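Local coordinates for protein BCL2-like 10 (Danio rerio, PDB 6FBX) that supports cell survival as a Bcl-2 family member that binds the BH3 segment of the pro-death protein Bad, and may also have channel activity, at residues Leu14-Asp19 with Glu37-Leu42; Asp19-Cys24 with Val100-Leu105. All coordinates share one frame; numbering follows the deposited sequence.

Contact 1. Residues Leu14-Asp19 with Glu37-Leu42; sequences LLLAED and EAMRYL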
# COMPACT_ATOMS: atom_id res chain seq x y z
N LEU A 14 1.72 -4.61 9.33
CA LEU A 14 1.62 -5.93 8.71
C LEU A 14 0.20 -6.47 8.83
O LEU A 14 -0.38 -6.96 7.85
CB LEU A 14 2.62 -6.89 9.36
CG LEU A 14 2.67 -8.31 8.78
CD1 LEU A 14 3.11 -8.29 7.32
CD2 LEU A 14 3.60 -9.17 9.61
N LEU A 15 -0.39 -6.38 10.03
CA LEU A 15 -1.77 -6.82 10.21
C LEU A 15 -2.70 -6.08 9.26
O LEU A 15 -3.60 -6.69 8.66
CB LEU A 15 -2.20 -6.61 11.66
CG LEU A 15 -1.48 -7.45 12.72
CD1 LEU A 15 -1.82 -6.95 14.12
CD2 LEU A 15 -1.84 -8.92 12.58
N LEU A 16 -2.50 -4.77 9.12
CA LEU A 16 -3.36 -3.98 8.24
C LEU A 16 -3.18 -4.38 6.79
O LEU A 16 -4.16 -4.58 6.05
CB LEU A 16 -3.05 -2.49 8.44
CG LEU A 16 -4.07 -1.50 7.89
CD1 LEU A 16 -5.37 -1.60 8.66
CD2 LEU A 16 -3.50 -0.09 7.95
N ALA A 17 -1.93 -4.51 6.35
CA ALA A 17 -1.66 -4.92 4.97
C ALA A 17 -2.17 -6.33 4.70
O ALA A 17 -2.76 -6.59 3.64
CB ALA A 17 -0.16 -4.84 4.69
N GLU A 18 -1.97 -7.25 5.64
CA GLU A 18 -2.46 -8.61 5.44
C GLU A 18 -3.98 -8.63 5.31
O GLU A 18 -4.53 -9.36 4.48
CB GLU A 18 -2.02 -9.51 6.60
CG GLU A 18 -0.56 -9.91 6.54
CD GLU A 18 -0.21 -10.97 7.56
OE1 GLU A 18 -0.60 -10.82 8.74
OE2 GLU A 18 0.45 -11.96 7.19
N ASP A 19 -4.67 -7.81 6.11
CA ASP A 19 -6.13 -7.79 6.03
C ASP A 19 -6.60 -7.25 4.68
O ASP A 19 -7.49 -7.83 4.05
CB ASP A 19 -6.72 -6.94 7.15
CG ASP A 19 -8.22 -6.78 7.02
OD1 ASP A 19 -8.96 -7.73 7.35
OD2 ASP A 19 -8.66 -5.71 6.54
N GLU A 37 -11.14 -1.43 8.86
CA GLU A 37 -12.38 -0.99 8.24
C GLU A 37 -12.16 0.27 7.41
O GLU A 37 -12.68 0.39 6.29
CB GLU A 37 -13.45 -0.74 9.30
CG GLU A 37 -14.81 -0.37 8.73
CD GLU A 37 -15.91 -0.39 9.78
OE1 GLU A 37 -17.08 -0.15 9.41
OE2 GLU A 37 -15.61 -0.64 10.96
N ALA A 38 -11.36 1.20 7.93
CA ALA A 38 -11.10 2.44 7.20
C ALA A 38 -10.28 2.20 5.94
O ALA A 38 -10.59 2.74 4.88
CB ALA A 38 -10.38 3.44 8.11
N MET A 39 -9.23 1.38 6.04
CA MET A 39 -8.38 1.15 4.87
C MET A 39 -9.14 0.39 3.79
O MET A 39 -9.00 0.70 2.60
CB MET A 39 -7.12 0.38 5.27
CG MET A 39 -6.17 0.12 4.11
SD MET A 39 -5.55 1.63 3.35
CE MET A 39 -4.29 2.11 4.53
N ARG A 40 -9.93 -0.61 4.18
CA ARG A 40 -10.78 -1.31 3.21
C ARG A 40 -11.63 -0.33 2.42
O ARG A 40 -11.74 -0.43 1.19
CB ARG A 40 -11.68 -2.31 3.94
CG ARG A 40 -11.00 -3.56 4.43
CD ARG A 40 -12.05 -4.51 4.95
NE ARG A 40 -11.49 -5.68 5.60
CZ ARG A 40 -12.22 -6.71 6.01
NH1 ARG A 40 -13.53 -6.71 5.84
NH2 ARG A 40 -11.63 -7.75 6.60
N TYR A 41 -12.25 0.63 3.11
CA TYR A 41 -13.12 1.59 2.44
C TYR A 41 -12.31 2.53 1.55
O TYR A 41 -12.63 2.72 0.37
CB TYR A 41 -13.91 2.38 3.47
CG TYR A 41 -14.80 3.45 2.87
CD1 TYR A 41 -14.31 4.74 2.65
CD2 TYR A 41 -16.11 3.18 2.52
CE1 TYR A 41 -15.12 5.72 2.09
CE2 TYR A 41 -16.92 4.15 1.97
CZ TYR A 41 -16.42 5.42 1.76
OH TYR A 41 -17.22 6.39 1.21
N LEU A 42 -11.24 3.11 2.10
CA LEU A 42 -10.51 4.16 1.39
C LEU A 42 -9.72 3.61 0.22
O LEU A 42 -9.73 4.20 -0.87
CB LEU A 42 -9.58 4.88 2.37
CG LEU A 42 -10.32 5.75 3.39
CD1 LEU A 42 -9.39 6.13 4.55
CD2 LEU A 42 -10.87 6.99 2.73
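Met39 is the first residue of Glu37-Leu42 to meet Leu14-Asp19, and it does so with its last carbon: CE lies 4.1 Å from Leu16 CD2. Its CG stands anti to the backbone N (chi1 -179°), and bends at the next two torsions bring CE round to the leucine, the two side chains crossing at about a right angle. Trp140 of helix 139-146 touches both partners, making this the apolar half of the interface.

One residue on, the chemistry changes. Arg40 runs extended from CG to NE and presents the side of its guanidinium to Asp19: NE gives a bond of 3.0 Å to OD2, and NH2 one of 2.8 Å to OD1. Each oxygen accepts through its syn lone pair, and the two planes are only 5° apart, so the pair forms a nearly flat, two-bond salt bridge. NH1 is bound in turn by the carbonyl of Gln29, which helps fix the rotation of the group, while Pro32 and Ala36 pack on the aspartate. A leucine in place of this arginine would probably leave the buried Asp19 carboxylate without its countercharge and Gln29 O without this donor. Further along, Leu42 packs on an aromatic side chain of the bound peptide, placing helix 34-49 at the BH3-binding groove of the all-helical Bcl-2 fold.

Contact 2. Residues Asp19-Cys24 with Val100-Leu105; sequences DYISFC and VLASEL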
# COMPACT_ATOMS: atom_id res chain seq x y z
N ASP A 19 -4.67 -7.81 6.11
CA ASP A 19 -6.13 -7.79 6.03
C ASP A 19 -6.60 -7.25 4.68
O ASP A 19 -7.49 -7.83 4.05
CB ASP A 19 -6.72 -6.94 7.15
CG ASP A 19 -8.22 -6.78 7.02
OD1 ASP A 19 -8.96 -7.73 7.35
OD2 ASP A 19 -8.66 -5.71 6.54
N TYR A 20 -6.02 -6.13 4.23
CA TYR A 20 -6.47 -5.56 2.97
C TYR A 20 -6.18 -6.51 1.81
O TYR A 20 -7.02 -6.70 0.93
CB TYR A 20 -5.81 -4.21 2.70
CG TYR A 20 -6.41 -3.57 1.48
CD1 TYR A 20 -7.74 -3.18 1.47
CD2 TYR A 20 -5.67 -3.41 0.31
CE1 TYR A 20 -8.32 -2.62 0.35
CE2 TYR A 20 -6.24 -2.84 -0.82
CZ TYR A 20 -7.57 -2.45 -0.79
OH TYR A 20 -8.16 -1.90 -1.90
N ILE A 21 -5.00 -7.12 1.81
CA ILE A 21 -4.65 -8.06 0.74
C ILE A 21 -5.62 -9.25 0.74
O ILE A 21 -6.08 -9.69 -0.32
CB ILE A 21 -3.18 -8.50 0.90
CG1 ILE A 21 -2.27 -7.35 0.47
CG2 ILE A 21 -2.89 -9.75 0.07
CD1 ILE A 21 -0.82 -7.53 0.84
N SER A 22 -5.93 -9.79 1.92
CA SER A 22 -6.91 -10.87 2.00
C SER A 22 -8.27 -10.40 1.49
O SER A 22 -8.96 -11.12 0.76
CB SER A 22 -7.03 -11.38 3.43
OG SER A 22 -5.79 -11.85 3.92
N PHE A 23 -8.67 -9.19 1.88
CA PHE A 23 -9.93 -8.61 1.42
C PHE A 23 -9.98 -8.54 -0.10
O PHE A 23 -11.02 -8.79 -0.71
CB PHE A 23 -10.08 -7.22 2.05
CG PHE A 23 -11.33 -6.49 1.67
CD1 PHE A 23 -12.57 -6.93 2.09
CD2 PHE A 23 -11.25 -5.32 0.95
CE1 PHE A 23 -13.72 -6.23 1.76
CE2 PHE A 23 -12.39 -4.61 0.61
CZ PHE A 23 -13.62 -5.07 1.02
N CYS A 24 -8.84 -8.23 -0.73
CA CYS A 24 -8.75 -8.20 -2.19
C CYS A 24 -8.62 -9.58 -2.81
O CYS A 24 -8.70 -9.69 -4.04
CB CYS A 24 -7.54 -7.35 -2.60
SG CYS A 24 -7.72 -5.61 -2.20
N VAL A 100 -4.26 -4.63 -5.81
CA VAL A 100 -4.45 -5.03 -7.21
C VAL A 100 -3.34 -5.97 -7.64
O VAL A 100 -3.59 -6.96 -8.34
CB VAL A 100 -4.52 -3.78 -8.11
CG1 VAL A 100 -4.64 -4.18 -9.58
CG2 VAL A 100 -5.69 -2.90 -7.71
N LEU A 101 -2.11 -5.67 -7.24
CA LEU A 101 -0.98 -6.55 -7.52
C LEU A 101 -1.24 -7.95 -7.00
O LEU A 101 -1.06 -8.94 -7.72
CB LEU A 101 0.27 -5.95 -6.88
CG LEU A 101 1.67 -6.14 -7.45
CD1 LEU A 101 1.70 -6.12 -8.97
CD2 LEU A 101 2.55 -5.03 -6.88
N ALA A 102 -1.66 -8.06 -5.74
CA ALA A 102 -1.93 -9.36 -5.14
C ALA A 102 -3.02 -10.10 -5.90
O ALA A 102 -2.90 -11.31 -6.16
CB ALA A 102 -2.32 -9.18 -3.68
N SER A 103 -4.09 -9.40 -6.28
CA SER A 103 -5.17 -10.04 -7.01
C SER A 103 -4.70 -10.53 -8.38
O SER A 103 -5.12 -11.59 -8.85
CB SER A 103 -6.34 -9.07 -7.18
OG SER A 103 -6.80 -8.61 -5.91
N GLU A 104 -3.82 -9.76 -9.03
CA GLU A 104 -3.31 -10.16 -10.33
C GLU A 104 -2.41 -11.39 -10.21
O GLU A 104 -2.48 -12.30 -11.04
CB GLU A 104 -2.56 -9.00 -10.98
CG GLU A 104 -1.92 -9.31 -12.33
CD GLU A 104 -2.94 -9.51 -13.44
OE1 GLU A 104 -4.04 -8.94 -13.33
OE2 GLU A 104 -2.63 -10.23 -14.41
N LEU A 105 -1.58 -11.44 -9.17
CA LEU A 105 -0.72 -12.60 -8.96
C LEU A 105 -1.55 -13.86 -8.73
O LEU A 105 -1.22 -14.94 -9.24
CB LEU A 105 0.23 -12.36 -7.79
CG LEU A 105 1.34 -11.34 -8.08
CD1 LEU A 105 1.98 -10.84 -6.79
CD2 LEU A 105 2.40 -11.95 -8.99
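Ser103 OG lies 2.9 Å from the backbone O of Cys24, the shortest polar approach between Asp19-Cys24 and Val100-Leu105. The hydroxyl is hydrogen-bonded to Gly99 O, one turn back in its own helix; with one proton and two carbonyls in reach, its donation to Cys24 O is not settled. The torsion explains the double reach: OG is anti to the carbonyl carbon and beside the backbone N (chi1 -57°), a position from which it can face the preceding turn while still lying beside the neighbouring helix. This is helix-on-helix packing within the Bcl-2 bundle, joining the later part of helix 2-24 to helix 88-107.

The small side chains of Ala102, Ser103 and Cys24 are consistent with the close approach. The CA atoms of Cys24 and Ser103 are 6.3 Å apart, and those of Ile21 and Ala102 only slightly more. Ala102 points its CB toward the other helix, where it meets the CG2 branch of Ile21 at 3.8 Å. That branch is anti to the backbone N of the isoleucine, whereas CG1 takes the position beside it. Helix 112-129 closes in on the same pair, with Ser115 touching both and Ala119 touching Ile21.

Cys24 CB packs against the hydroxyl, 3.6 Å from Ser103 OG. The cysteine sulfur turns back along its own helix to Tyr20, whose side chain also touches Ala43 and Lys44 of helix 34-49. Cys24 SG sits over one face of the ring, offset toward the rim, 3.4 Å from Tyr20 CE2.

Helix 2-24 illustrates how one long helix can organise a bundle by using successive turns for different neighbours. Along the chain the order is 14-19, 19-24, 37-42 and 100-105, so the two contacts interleave; their centres are about 11 Å apart. Asp19 belongs to both ranges, yet its side chain serves contact 1 alone. The two are also in direct touch: Arg40 CD packs on Phe23 CD1 at 3.8 Å, and Tyr20 CD1 lies against the backbone at Arg40. Helix 2-24 thereby ties helix 34-49, which reaches the bound peptide, to helix 88-107 in the same bundle.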